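Local atomic coordinates of general Secretion Pathway Protein (Vibrio vulnificus, PDB entry 4G54), a protein that forms a periplasmic domain of the EpsAB fusion protein of the type II secretion system and probably binds peptidoglycan. Residues P76-L81 with V93-D98; D151-K156 with H201-S206. One frame throughout, in Å; residues are numbered along the deposited sequence.

Contact 1: residues P76-L81 with V93-D98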
loop_
_atom_site.group_PDB
_atom_site.type_symbol
_atom_site.label_atom_id
_atom_site.label_comp_id
_atom_site.label_asym_id
_atom_site.label_seq_id
_atom_site.Cartn_x
_atom_site.Cartn_y
_atom_site.Cartn_z
ATOM N N PRO A 76 -5.381 -3.018 -3.603
ATOM C CA PRO A 76 -4.332 -4.071 -3.717
ATOM C C PRO A 76 -3.562 -4.264 -2.387
ATOM O O PRO A 76 -2.689 -5.191 -2.314
ATOM C CB PRO A 76 -3.400 -3.513 -4.826
ATOM C CG PRO A 76 -3.554 -2.034 -4.687
ATOM C CD PRO A 76 -5.006 -1.794 -4.368
ATOM N N HIS A 77 -3.816 -3.452 -1.333
ATOM C CA HIS A 77 -3.086 -3.625 -0.066
ATOM C C HIS A 77 -3.930 -2.961 1.009
ATOM O O HIS A 77 -4.977 -2.315 0.748
ATOM C CB HIS A 77 -1.709 -2.894 -0.141
ATOM C CG HIS A 77 -1.762 -1.543 -0.820
ATOM N ND1 HIS A 77 -2.284 -0.391 -0.276
ATOM C CD2 HIS A 77 -1.216 -1.194 -2.013
ATOM C CE1 HIS A 77 -2.115 0.624 -1.120
ATOM N NE2 HIS A 77 -1.501 0.160 -2.207
ATOM N N PRO A 78 -3.585 -3.143 2.254
ATOM C CA PRO A 78 -4.378 -2.620 3.352
ATOM C C PRO A 78 -4.441 -1.080 3.297
ATOM O O PRO A 78 -3.579 -0.404 2.723
ATOM C CB PRO A 78 -3.636 -3.113 4.619
ATOM C CG PRO A 78 -3.007 -4.413 4.126
ATOM C CD PRO A 78 -2.544 -4.102 2.684
ATOM N N LEU A 79 -5.513 -0.541 3.896
ATOM C CA LEU A 79 -5.774 0.911 3.950
ATOM C C LEU A 79 -6.199 1.282 5.321
ATOM O O LEU A 79 -6.656 0.391 6.146
ATOM C CB LEU A 79 -7.018 1.241 3.013
ATOM C CG LEU A 79 -6.724 1.021 1.535
ATOM C CD1 LEU A 79 -7.987 1.289 0.752
ATOM C CD2 LEU A 79 -5.662 1.951 0.968
ATOM N N LEU A 80 -6.150 2.601 5.653
ATOM C CA LEU A 80 -6.743 3.078 6.938
ATOM C C LEU A 80 -8.111 3.718 6.606
ATOM O O LEU A 80 -8.147 4.600 5.700
ATOM C CB LEU A 80 -5.822 4.126 7.571
ATOM C CG LEU A 80 -6.302 4.615 8.974
ATOM C CD1 LEU A 80 -6.073 3.475 10.046
ATOM C CD2 LEU A 80 -5.432 5.854 9.329
ATOM N N LEU A 81 -9.181 3.216 7.249
ATOM C CA LEU A 81 -10.525 3.741 6.946
ATOM C C LEU A 81 -10.816 4.833 7.980
ATOM O O LEU A 81 -10.586 4.660 9.175
ATOM C CB LEU A 81 -11.602 2.646 7.100
ATOM C CG LEU A 81 -11.361 1.425 6.215
ATOM C CD1 LEU A 81 -12.595 0.518 6.403
ATOM C CD2 LEU A 81 -11.153 1.807 4.764
ATOM N N VAL A 93 -7.833 -0.048 10.569
ATOM C CA VAL A 93 -7.138 -0.635 9.437
ATOM C C VAL A 93 -8.005 -1.627 8.738
ATOM O O VAL A 93 -8.559 -2.544 9.365
ATOM C CB VAL A 93 -5.776 -1.256 9.853
ATOM C CG1 VAL A 93 -5.189 -2.092 8.705
ATOM C CG2 VAL A 93 -4.817 -0.114 10.285
ATOM N N LEU A 94 -8.128 -1.470 7.406
ATOM C CA LEU A 94 -8.786 -2.517 6.588
ATOM C C LEU A 94 -7.688 -3.442 6.139
ATOM O O LEU A 94 -6.765 -3.057 5.403
ATOM C CB LEU A 94 -9.463 -1.856 5.351
ATOM C CG LEU A 94 -10.033 -2.850 4.319
ATOM C CD1 LEU A 94 -11.216 -3.528 4.863
ATOM C CD2 LEU A 94 -10.439 -2.059 3.052
ATOM N N LEU A 95 -7.795 -4.724 6.536
ATOM C CA LEU A 95 -6.802 -5.716 6.167
ATOM C C LEU A 95 -7.230 -6.428 4.944
ATOM O O LEU A 95 -6.354 -6.688 4.076
ATOM C CB LEU A 95 -6.593 -6.748 7.363
ATOM C CG LEU A 95 -5.677 -7.927 7.114
ATOM C CD1 LEU A 95 -4.228 -7.456 6.971
ATOM C CD2 LEU A 95 -5.815 -8.882 8.348
ATOM N N GLU A 96 -8.489 -6.889 4.874
ATOM C CA GLU A 96 -8.946 -7.514 3.619
ATOM C C GLU A 96 -10.422 -7.240 3.415
ATOM O O GLU A 96 -11.100 -6.851 4.319
ATOM C CB GLU A 96 -8.659 -8.976 3.560
ATOM C CG GLU A 96 -9.206 -9.748 4.692
ATOM C CD GLU A 96 -8.691 -11.233 4.604
ATOM O OE1 GLU A 96 -8.035 -11.728 5.521
ATOM O OE2 GLU A 96 -8.951 -11.863 3.545
ATOM N N VAL A 97 -10.866 -7.489 2.207
ATOM C CA VAL A 97 -12.217 -7.081 1.822
ATOM C C VAL A 97 -12.725 -8.011 0.755
ATOM O O VAL A 97 -11.958 -8.432 -0.146
ATOM C CB VAL A 97 -12.247 -5.618 1.296
ATOM C CG1 VAL A 97 -11.186 -5.337 0.133
ATOM C CG2 VAL A 97 -13.685 -5.259 0.822
ATOM N N ASP A 98 -14.014 -8.358 0.861
ATOM C CA ASP A 98 -14.694 -9.120 -0.228
ATOM C C ASP A 98 -16.125 -8.553 -0.325
ATOM O O ASP A 98 -16.436 -7.633 0.430
ATOM C CB ASP A 98 -14.576 -10.641 -0.047
ATOM C CG ASP A 98 -15.423 -11.199 1.090
ATOM O OD1 ASP A 98 -16.472 -10.603 1.440
ATOM O OD2 ASP A 98 -15.094 -12.318 1.586
#
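Leu94 and Leu81 meet on one side of a two-stranded antiparallel pairing, the branched end of Leu81 straddling the CB of Leu94. Leu81 CG lies 3.9 Å from Leu94 CB, and both of its methyls stand only slightly farther from that same atom, so the CB of Leu94 sits like a bump in the fork of the leucine. The two side chains cross obliquely. Beyond the pairing the side chain of Leu94 packs on Leu72 of helix 69-73, which also touches Leu79, and on Val102 and Leu104 of strand 101-105. On the other face of the sheet Leu80 and Val93 cross at about a right angle; with its CG anti to the backbone N (chi1 -176°), Leu80 brings CD1 to 3.8 Å from Val93 CG2. Strands 79-85 and 88-97 form a beta hairpin in the middle of the antiparallel sheet of the peptidase C39-like domain, flanked by strand 125-131 beside the first and strand 101-105 beside the second. Leu79 and Leu94 are its hydrogen-bonded pair here: Leu94 N gives a short bond of 2.7 Å to Leu79 O, while Leu79 N reaches Leu94 O at 3.2 Å. Leu79 O also receives a CA-H contact from Val93. Where the first strand begins, the Leu94 carbonyl oxygen presses on the CA-CB edge of the Pro78 ring, with Pro78 CB 3.2 Å from Leu94 O, and Pro78 CG lies next to Leu95 CD1 at 4.3 Å. Pro78 O takes a nearly straight bond of 3.3 Å from His77 ND1; the oxygen lies in the imidazole plane, but the donor is tilted 35° from the carbonyl plane of Pro78. Just past this pairing, Leu95 and Glu96 both face Val103 in a classic beta bulge.

Contact 2: residues D151-K156 with H201-S206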
loop_
_atom_site.group_PDB
_atom_site.type_symbol
_atom_site.label_atom_id
_atom_site.label_comp_id
_atom_site.label_asym_id
_atom_site.label_seq_id
_atom_site.Cartn_x
_atom_site.Cartn_y
_atom_site.Cartn_z
ATOM N N ASP A 151 12.823 -3.965 -12.592
ATOM C CA ASP A 151 12.792 -5.316 -13.203
ATOM C C ASP A 151 11.995 -6.221 -12.183
ATOM O O ASP A 151 11.063 -6.988 -12.583
ATOM C CB ASP A 151 14.223 -5.702 -13.415
ATOM C CG ASP A 151 14.426 -7.126 -14.028
ATOM O OD1 ASP A 151 13.587 -7.571 -14.841
ATOM O OD2 ASP A 151 15.468 -7.737 -13.622
ATOM N N GLN A 152 12.324 -6.137 -10.900
ATOM C CA GLN A 152 11.701 -6.994 -9.936
ATOM C C GLN A 152 10.214 -6.675 -9.792
ATOM O O GLN A 152 9.387 -7.636 -9.678
ATOM C CB GLN A 152 12.390 -6.816 -8.550
ATOM C CG GLN A 152 13.832 -7.348 -8.656
ATOM C CD GLN A 152 13.925 -8.915 -8.760
ATOM O OE1 GLN A 152 13.012 -9.659 -8.323
ATOM N NE2 GLN A 152 15.056 -9.420 -9.365
ATOM N N LEU A 153 9.844 -5.373 -9.784
ATOM C CA LEU A 153 8.408 -5.016 -9.591
ATOM C C LEU A 153 7.604 -5.449 -10.816
ATOM O O LEU A 153 6.481 -5.926 -10.715
ATOM C CB LEU A 153 8.327 -3.459 -9.444
ATOM C CG LEU A 153 8.819 -2.976 -8.115
ATOM C CD1 LEU A 153 8.874 -1.411 -8.143
ATOM C CD2 LEU A 153 7.895 -3.434 -6.991
ATOM N N LEU A 154 8.216 -5.302 -12.010
ATOM C CA LEU A 154 7.422 -5.691 -13.230
ATOM C C LEU A 154 7.194 -7.175 -13.224
ATOM O O LEU A 154 6.082 -7.613 -13.581
ATOM C CB LEU A 154 8.180 -5.381 -14.538
ATOM C CG LEU A 154 8.120 -3.961 -14.901
ATOM C CD1 LEU A 154 9.180 -3.693 -16.034
ATOM C CD2 LEU A 154 6.638 -3.669 -15.478
ATOM N N ALA A 155 8.178 -7.988 -12.830
ATOM C CA ALA A 155 7.967 -9.448 -12.763
ATOM C C ALA A 155 6.896 -9.792 -11.742
ATOM O O ALA A 155 6.054 -10.668 -11.966
ATOM C CB ALA A 155 9.312 -10.148 -12.437
ATOM N N LYS A 156 6.848 -9.012 -10.657
ATOM C CA LYS A 156 5.829 -9.305 -9.663
ATOM C C LYS A 156 4.414 -8.952 -10.219
ATOM O O LYS A 156 3.410 -9.699 -9.961
ATOM C CB LYS A 156 6.100 -8.472 -8.376
ATOM C CG LYS A 156 5.159 -8.790 -7.219
ATOM C CD LYS A 156 5.716 -9.890 -6.274
ATOM C CE LYS A 156 6.484 -9.306 -5.062
ATOM N NZ LYS A 156 5.767 -9.205 -3.722
ATOM N N HIS A 201 1.802 1.275 -6.872
ATOM C CA HIS A 201 0.623 1.157 -6.024
ATOM C C HIS A 201 0.087 -0.281 -6.078
ATOM O O HIS A 201 -0.492 -0.752 -5.094
ATOM C CB HIS A 201 -0.402 2.209 -6.493
ATOM C CG HIS A 201 -1.636 2.228 -5.636
ATOM N ND1 HIS A 201 -1.786 2.956 -4.475
ATOM C CD2 HIS A 201 -2.785 1.521 -5.810
ATOM C CE1 HIS A 201 -2.990 2.704 -3.957
ATOM N NE2 HIS A 201 -3.600 1.819 -4.729
ATOM N N MET A 202 0.322 -1.022 -7.187
ATOM C CA MET A 202 -0.240 -2.397 -7.282
ATOM C C MET A 202 0.610 -3.419 -6.558
ATOM O O MET A 202 0.068 -4.368 -5.918
ATOM C CB MET A 202 -0.304 -2.755 -8.796
ATOM C CG MET A 202 -1.361 -2.054 -9.664
ATOM S SD MET A 202 -1.119 -2.640 -11.381
ATOM C CE MET A 202 -1.375 -4.413 -11.124
ATOM N N VAL A 203 1.961 -3.278 -6.640
ATOM C CA VAL A 203 2.820 -4.362 -6.073
ATOM C C VAL A 203 3.978 -3.744 -5.314
ATOM O O VAL A 203 4.379 -2.607 -5.551
ATOM C CB VAL A 203 3.414 -5.347 -7.180
ATOM C CG1 VAL A 203 2.286 -6.186 -7.871
ATOM C CG2 VAL A 203 4.211 -4.582 -8.178
ATOM N N SER A 204 4.556 -4.544 -4.388
ATOM C CA SER A 204 5.710 -4.078 -3.633
ATOM C C SER A 204 6.765 -5.192 -3.648
ATOM O O SER A 204 6.420 -6.382 -3.803
ATOM C CB SER A 204 5.330 -3.908 -2.146
ATOM O OG SER A 204 4.073 -3.184 -2.008
ATOM N N LEU A 205 7.990 -4.797 -3.328
ATOM C CA LEU A 205 9.088 -5.865 -3.239
ATOM C C LEU A 205 8.855 -6.845 -2.090
ATOM O O LEU A 205 9.244 -8.019 -2.226
ATOM C CB LEU A 205 10.451 -5.216 -3.033
ATOM C CG LEU A 205 10.948 -4.253 -4.145
ATOM C CD1 LEU A 205 12.276 -3.549 -3.765
ATOM C CD2 LEU A 205 11.094 -4.970 -5.520
ATOM N N SER A 206 8.278 -6.384 -0.980
ATOM C CA SER A 206 7.802 -7.352 0.028
ATOM C C SER A 206 6.475 -6.866 0.579
ATOM O O SER A 206 6.254 -5.649 0.726
ATOM C CB SER A 206 8.821 -7.648 1.149
ATOM O OG SER A 206 8.504 -8.894 1.870
#
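Lys156 reaches across from helix 145-158 and gives a hydrogen bond from NZ to Ser204 O at 2.9 Å, meeting the carbonyl nearly head-on with a C=O...donor angle of 171°. Its side chain gets there by bending at chi2, chi3 and chi4, and the CG methylene also packs: Lys156 CG rests 3.9 Å from both CB and CG1 of Val203 as the two side chains slide past each other in opposite directions. CG2 is the methyl that Val203 turns to the helix backbone, 3.7 Å from Leu153 O. Within a turn back along helix 145-158 from Lys156, Leu153 crosses Leu205 at about a right angle, CD2 to CD2 at 3.8 Å, and Leu205 CD2 lies as close to Gln152 CB. One methyl of Leu205 thus touches two successive helix residues. Farther out, Leu153 also packs on Leu199 and Gln200 of helix 193-202, and Val203 is the first residue to leave that helix's conformation. Asp151 bonds through its carboxylate to the backbone N of Leu163 and Thr165, tying this turn of the putative peptidoglycan-binding domain to the loop that follows its helix. Ser204 N is bonded to Glu207 OE2. The contact thus combines apolar packing by Val203, Leu153 and Leu205 with one polar bond from Lys156, whose positive charge could polarise the Ser204 carbonyl and may be offset in part by a long, weak ion pair with Glu207.

In the fold
From the N terminus, the chain first meets contact 1, which closes the short hairpin of strands 79-85 and 88-97 within the peptidase C39-like domain. After completing that sheet with strand 125-131, it enters the helical part, and contact 2 closes a longer loop through helices 170-182 and 193-202. The two loops lie in series, neither nested nor crossed, and their centres are about 19 Å apart. The segments still meet: His77 and His201 pack edge-to-face, and Pro76 lies against the end of helix 193-202. His201 also meets Trp130, and Ser204 touches Pro131, so residues 201-206 run between the sheet of the first domain and the helices of the putative peptidoglycan-binding domain.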